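Local coordinates for aminoglycoside acetyltransferase meta-AAC0020 (Uncultured bacterium, PDB 5F47) that transfers an acetyl group from acetyl-coenzyme A to aminoglycoside antibiotics through a GCN5-related N-acetyltransferase fold and so can confer resistance to them, at the interface of chains A and B. Sequence-based numbering; all coordinates share one arbitrary frame. Chains: chain A/B, aminoglycoside acetyltransferase meta-AAC0020.

Contact 1: the interface of chains A and B. Residues chain A 88, 124, 126, 151; chain B 77, 88, 124, 126.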
loop_
_atom_site.group_PDB
_atom_site.type_symbol
_atom_site.label_atom_id
_atom_site.label_comp_id
_atom_site.label_asym_id
_atom_site.label_seq_id
_atom_site.Cartn_x
_atom_site.Cartn_y
_atom_site.Cartn_z
ATOM N N TYR A 88 3.018 5.183 -1.696
ATOM C CA TYR A 88 3.035 4.511 -0.405
ATOM C C TYR A 88 4.487 4.282 -0.010
ATOM O O TYR A 88 5.174 3.445 -0.609
ATOM C CB TYR A 88 2.278 3.182 -0.530
ATOM C CG TYR A 88 2.166 2.270 0.680
ATOM C CD1 TYR A 88 2.437 2.700 1.962
ATOM C CD2 TYR A 88 1.768 0.954 0.502
ATOM C CE1 TYR A 88 2.320 1.833 3.056
ATOM C CE2 TYR A 88 1.642 0.088 1.565
ATOM C CZ TYR A 88 1.920 0.530 2.832
ATOM O OH TYR A 88 1.787 -0.355 3.880
ATOM N N PHE A 124 1.857 8.632 1.521
ATOM C CA PHE A 124 1.559 8.281 2.905
ATOM C C PHE A 124 2.501 7.220 3.405
ATOM O O PHE A 124 3.164 6.534 2.625
ATOM C CB PHE A 124 0.086 7.834 3.078
ATOM C CG PHE A 124 -0.260 6.505 2.430
ATOM C CD1 PHE A 124 -0.452 6.407 1.059
ATOM C CD2 PHE A 124 -0.419 5.379 3.203
ATOM C CE1 PHE A 124 -0.790 5.180 0.468
ATOM C CE2 PHE A 124 -0.754 4.138 2.619
ATOM C CZ PHE A 124 -0.943 4.052 1.260
ATOM N N GLN A 126 3.264 4.522 7.152
ATOM C CA GLN A 126 2.743 3.914 8.373
ATOM C C GLN A 126 3.817 3.795 9.452
ATOM O O GLN A 126 4.948 3.410 9.161
ATOM C CB GLN A 126 2.180 2.523 8.059
ATOM C CG GLN A 126 1.602 1.761 9.261
ATOM C CD GLN A 126 0.863 0.500 8.846
ATOM O OE1 GLN A 126 -0.178 0.565 8.193
ATOM N NE2 GLN A 126 1.398 -0.658 9.232
ATOM N N HIS A 151 -4.046 -2.017 11.661
ATOM C CA HIS A 151 -3.484 -2.789 10.562
ATOM C C HIS A 151 -3.719 -4.283 10.838
ATOM O O HIS A 151 -3.350 -4.793 11.890
ATOM C CB HIS A 151 -1.992 -2.451 10.429
ATOM C CG HIS A 151 -1.220 -3.340 9.504
ATOM N ND1 HIS A 151 -1.067 -3.065 8.161
ATOM C CD2 HIS A 151 -0.497 -4.457 9.746
ATOM C CE1 HIS A 151 -0.309 -4.000 7.611
ATOM N NE2 HIS A 151 0.047 -4.857 8.549
ATOM N N LEU B 77 2.004 -5.982 -4.111
ATOM C CA LEU B 77 3.289 -5.365 -3.794
ATOM C C LEU B 77 4.394 -6.418 -3.805
ATOM O O LEU B 77 4.527 -7.207 -2.859
ATOM C CB LEU B 77 3.227 -4.680 -2.426
ATOM C CG LEU B 77 2.081 -3.685 -2.183
ATOM C CD1 LEU B 77 2.168 -3.134 -0.760
ATOM C CD2 LEU B 77 2.062 -2.547 -3.217
ATOM N N TYR B 88 -2.236 -5.918 -0.823
ATOM C CA TYR B 88 -2.750 -4.817 -0.020
ATOM C C TYR B 88 -4.199 -4.584 -0.387
ATOM O O TYR B 88 -4.472 -4.099 -1.478
ATOM C CB TYR B 88 -1.924 -3.557 -0.327
ATOM C CG TYR B 88 -2.242 -2.318 0.446
ATOM C CD1 TYR B 88 -2.991 -2.345 1.611
ATOM C CD2 TYR B 88 -1.766 -1.093 0.001
ATOM C CE1 TYR B 88 -3.260 -1.180 2.309
ATOM C CE2 TYR B 88 -2.020 0.070 0.700
ATOM C CZ TYR B 88 -2.759 0.020 1.852
ATOM O OH TYR B 88 -3.000 1.180 2.536
ATOM N N PHE B 124 -2.788 -7.878 3.532
ATOM C CA PHE B 124 -3.071 -6.969 4.644
ATOM C C PHE B 124 -4.068 -5.878 4.277
ATOM O O PHE B 124 -4.325 -5.606 3.099
ATOM C CB PHE B 124 -1.767 -6.356 5.214
ATOM C CG PHE B 124 -1.009 -5.454 4.256
ATOM C CD1 PHE B 124 -0.160 -5.981 3.300
ATOM C CD2 PHE B 124 -1.136 -4.084 4.345
ATOM C CE1 PHE B 124 0.557 -5.141 2.432
ATOM C CE2 PHE B 124 -0.411 -3.248 3.502
ATOM C CZ PHE B 124 0.423 -3.775 2.552
ATOM N N GLN B 126 -6.223 -2.169 6.208
ATOM C CA GLN B 126 -6.287 -1.245 7.327
ATOM C C GLN B 126 -7.690 -0.694 7.523
ATOM O O GLN B 126 -8.506 -0.661 6.597
ATOM C CB GLN B 126 -5.281 -0.121 7.115
ATOM C CG GLN B 126 -3.842 -0.601 7.204
ATOM C CD GLN B 126 -3.021 -0.193 6.022
ATOM O OE1 GLN B 126 -3.484 0.570 5.173
ATOM N NE2 GLN B 126 -1.798 -0.700 5.944
#
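A:Tyr88 and B:Tyr88 meet near the two-fold axis with their faces obliquely toward each other, offset so that only the CD2/CE2 rims approach; CE2 of A:Tyr88 is 3.8 Å from CE2 of B:Tyr88. Each tyrosine has CG anti to its own backbone N (chi1 179° in A:Tyr88), which sends the ring across the interface toward the partner's phenylalanine. The approach is reciprocal: the hydroxyl OH of A:Tyr88 lies 3.7 Å from CE2 of B:Phe124, and B:Tyr88 does the same to A:Phe124. Tyrosine suits this place because its ring packs against carbon while its hydroxyl remains available for a polar partner. In chain B that partner is B:Gln126, whose carbonyl OE1 accepts a 2.7 Å hydrogen bond from OH of B:Tyr88, in the carbonyl plane and on a lone pair. This bond would favour an amide turned with NE2 toward chain A. There NE2 makes a weak 3.3 Å hydrogen bond to ND1 of A:His151, at the imidazole edge and in its plane. The bend of B:Gln126 at chi2 (128°) brings its amide between these two partners. A:Gln126 instead runs out straight and sets its NE2 3.5 Å above one face of the A:His151 ring, a local departure from two-fold symmetry. Its OE1 comes within 3.0 Å of NE2 of B:Gln126, but the geometry does not make a hydrogen bond. A:His151 also rests CE1 3.4 Å from CD2 of B:Phe124. B:Leu77 adds a methyl, CD1, beside A:Tyr88. In the fold, strand 145-155 of chain A bridges antiparallel to strand 122-128 of chain B through A:His151 and B:Gln126, with strands 86-94 of both chains and the end of B strand 67-77 alongside.

Contact 2: the interface of chains A and B. Residues chain A 108, 112, 141-144; chain B 153-154.
Consistent with C-terminal strand exchange, as in other GNAT dimers, this interface has strand 145-155 of chain B reaching over to chain A and inserting a tyrosine between a helix and a loop; in the deposited dimer it ties the two subunits together. B:Tyr154 is the inserted residue, with 79 Å² of its surface hidden by chain A. Its CG stands anti to the carbonyl carbon (chi1 -51°), which carries the ring in between helix 103-117 and loop residues 141-144. A:Asn112 comes over one face, its amide nitrogen ND2 3.3 Å above the plane and offset toward the rim. Asparagine fits because a short side chain on the helix can point this nitrogen down at the CG/CD2 side of the ring, with the amide tilted 52° from it. On the opposite face the backbone of A:Pro143 brings CA to 3.8 Å from CD2 of B:Tyr154, and the closed proline ring restricts that backbone. Over the same face as A:Asn112, near the phenol end, the methyl CG2 of A:Ile108 lies 4.0 Å from CZ of B:Tyr154, a branched carbon side chain suited to such packing. One residue back, the carbonyl O of B:Tyr153 accepts a 2.7 Å hydrogen bond from the backbone N of A:Thr144. Almost level with the tyrosine ring, OG1 of A:Thr141 shares a 2.7 Å hydrogen bond, of undecided direction, with OH of B:Tyr154.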
loop_
_atom_site.group_PDB
_atom_site.type_symbol
_atom_site.label_atom_id
_atom_site.label_comp_id
_atom_site.label_asym_id
_atom_site.label_seq_id
_atom_site.Cartn_x
_atom_site.Cartn_y
_atom_site.Cartn_z
ATOM N N ILE A 108 12.624 12.251 3.022
ATOM C CA ILE A 108 11.186 12.531 2.899
ATOM C C ILE A 108 10.964 13.720 1.955
ATOM O O ILE A 108 10.107 13.659 1.061
ATOM C CB ILE A 108 10.530 12.790 4.289
ATOM C CG1 ILE A 108 10.432 11.495 5.112
ATOM C CG2 ILE A 108 9.109 13.364 4.125
ATOM C CD1 ILE A 108 9.463 10.452 4.521
ATOM N N ASN A 112 8.884 13.447 -1.585
ATOM C CA ASN A 112 7.667 14.208 -1.821
ATOM C C ASN A 112 7.834 15.181 -2.985
ATOM O O ASN A 112 6.895 15.412 -3.747
ATOM C CB ASN A 112 7.249 14.927 -0.534
ATOM C CG ASN A 112 6.704 13.956 0.493
ATOM O OD1 ASN A 112 6.387 12.824 0.145
ATOM N ND2 ASN A 112 6.599 14.380 1.745
ATOM N N THR A 141 8.245 16.213 10.056
ATOM C CA THR A 141 8.349 16.412 8.606
ATOM C C THR A 141 7.167 17.195 8.024
ATOM O O THR A 141 6.971 17.207 6.809
ATOM C CB THR A 141 8.441 15.067 7.849
ATOM O OG1 THR A 141 7.240 14.317 8.047
ATOM C CG2 THR A 141 9.626 14.243 8.354
ATOM N N LYS A 142 6.368 17.786 8.910
ATOM C CA LYS A 142 5.223 18.610 8.518
ATOM C C LYS A 142 4.196 17.873 7.649
ATOM O O LYS A 142 3.839 18.343 6.571
ATOM C CB LYS A 142 5.709 19.866 7.778
ATOM C CG LYS A 142 6.565 20.800 8.624
ATOM C CD LYS A 142 7.285 21.835 7.767
ATOM C CE LYS A 142 8.434 21.212 6.984
ATOM N NZ LYS A 142 9.101 22.189 6.073
ATOM N N PRO A 143 3.706 16.715 8.109
ATOM C CA PRO A 143 2.666 16.052 7.312
ATOM C C PRO A 143 1.345 16.818 7.332
ATOM O O PRO A 143 1.077 17.578 8.266
ATOM C CB PRO A 143 2.495 14.695 8.004
ATOM C CG PRO A 143 2.887 14.986 9.434
ATOM C CD PRO A 143 4.012 15.971 9.346
ATOM N N THR A 144 0.514 16.589 6.324
ATOM C CA THR A 144 -0.778 17.257 6.219
ATOM C C THR A 144 -1.742 16.742 7.281
ATOM O O THR A 144 -2.512 17.502 7.882
ATOM C CB THR A 144 -1.376 17.017 4.829
ATOM O OG1 THR A 144 -0.386 17.346 3.841
ATOM C CG2 THR A 144 -2.621 17.883 4.614
ATOM N N TYR B 153 0.062 11.515 6.241
ATOM C CA TYR B 153 -0.310 11.862 4.869
ATOM C C TYR B 153 0.326 13.170 4.460
ATOM O O TYR B 153 0.250 14.146 5.210
ATOM C CB TYR B 153 -1.844 11.990 4.733
ATOM C CG TYR B 153 -2.569 10.720 5.088
ATOM C CD1 TYR B 153 -2.738 9.719 4.140
ATOM C CD2 TYR B 153 -3.096 10.529 6.352
ATOM C CE1 TYR B 153 -3.399 8.545 4.450
ATOM C CE2 TYR B 153 -3.757 9.351 6.670
ATOM C CZ TYR B 153 -3.905 8.383 5.715
ATOM O OH TYR B 153 -4.570 7.214 6.040
ATOM N N TYR B 154 0.911 13.179 3.264
ATOM C CA TYR B 154 1.467 14.395 2.668
ATOM C C TYR B 154 0.675 14.677 1.399
ATOM O O TYR B 154 0.881 14.039 0.369
ATOM C CB TYR B 154 2.957 14.222 2.351
ATOM C CG TYR B 154 3.818 13.711 3.501
ATOM C CD1 TYR B 154 3.990 12.345 3.719
ATOM C CD2 TYR B 154 4.485 14.591 4.325
ATOM C CE1 TYR B 154 4.786 11.882 4.768
ATOM C CE2 TYR B 154 5.299 14.146 5.359
ATOM C CZ TYR B 154 5.442 12.795 5.571
ATOM O OH TYR B 154 6.250 12.333 6.587
#

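The C-alpha centres of contact 1 and contact 2 are about 17 Å apart, and both belong to one two-fold symmetric interface between identical chains. They have strand 145-155 in common: chain A supplies it to contact 1 and chain B to contact 2, so each strand has a twin role in the other half of the dimer. Contact 1 lies among the strands near the symmetry axis, whereas contact 2 lies farther out, where the strand meets a helix and loop. Joining both places through the same exchanged strand suggests that the subunits pair as interlocked units, although the structure alone does not show the dimer in solution.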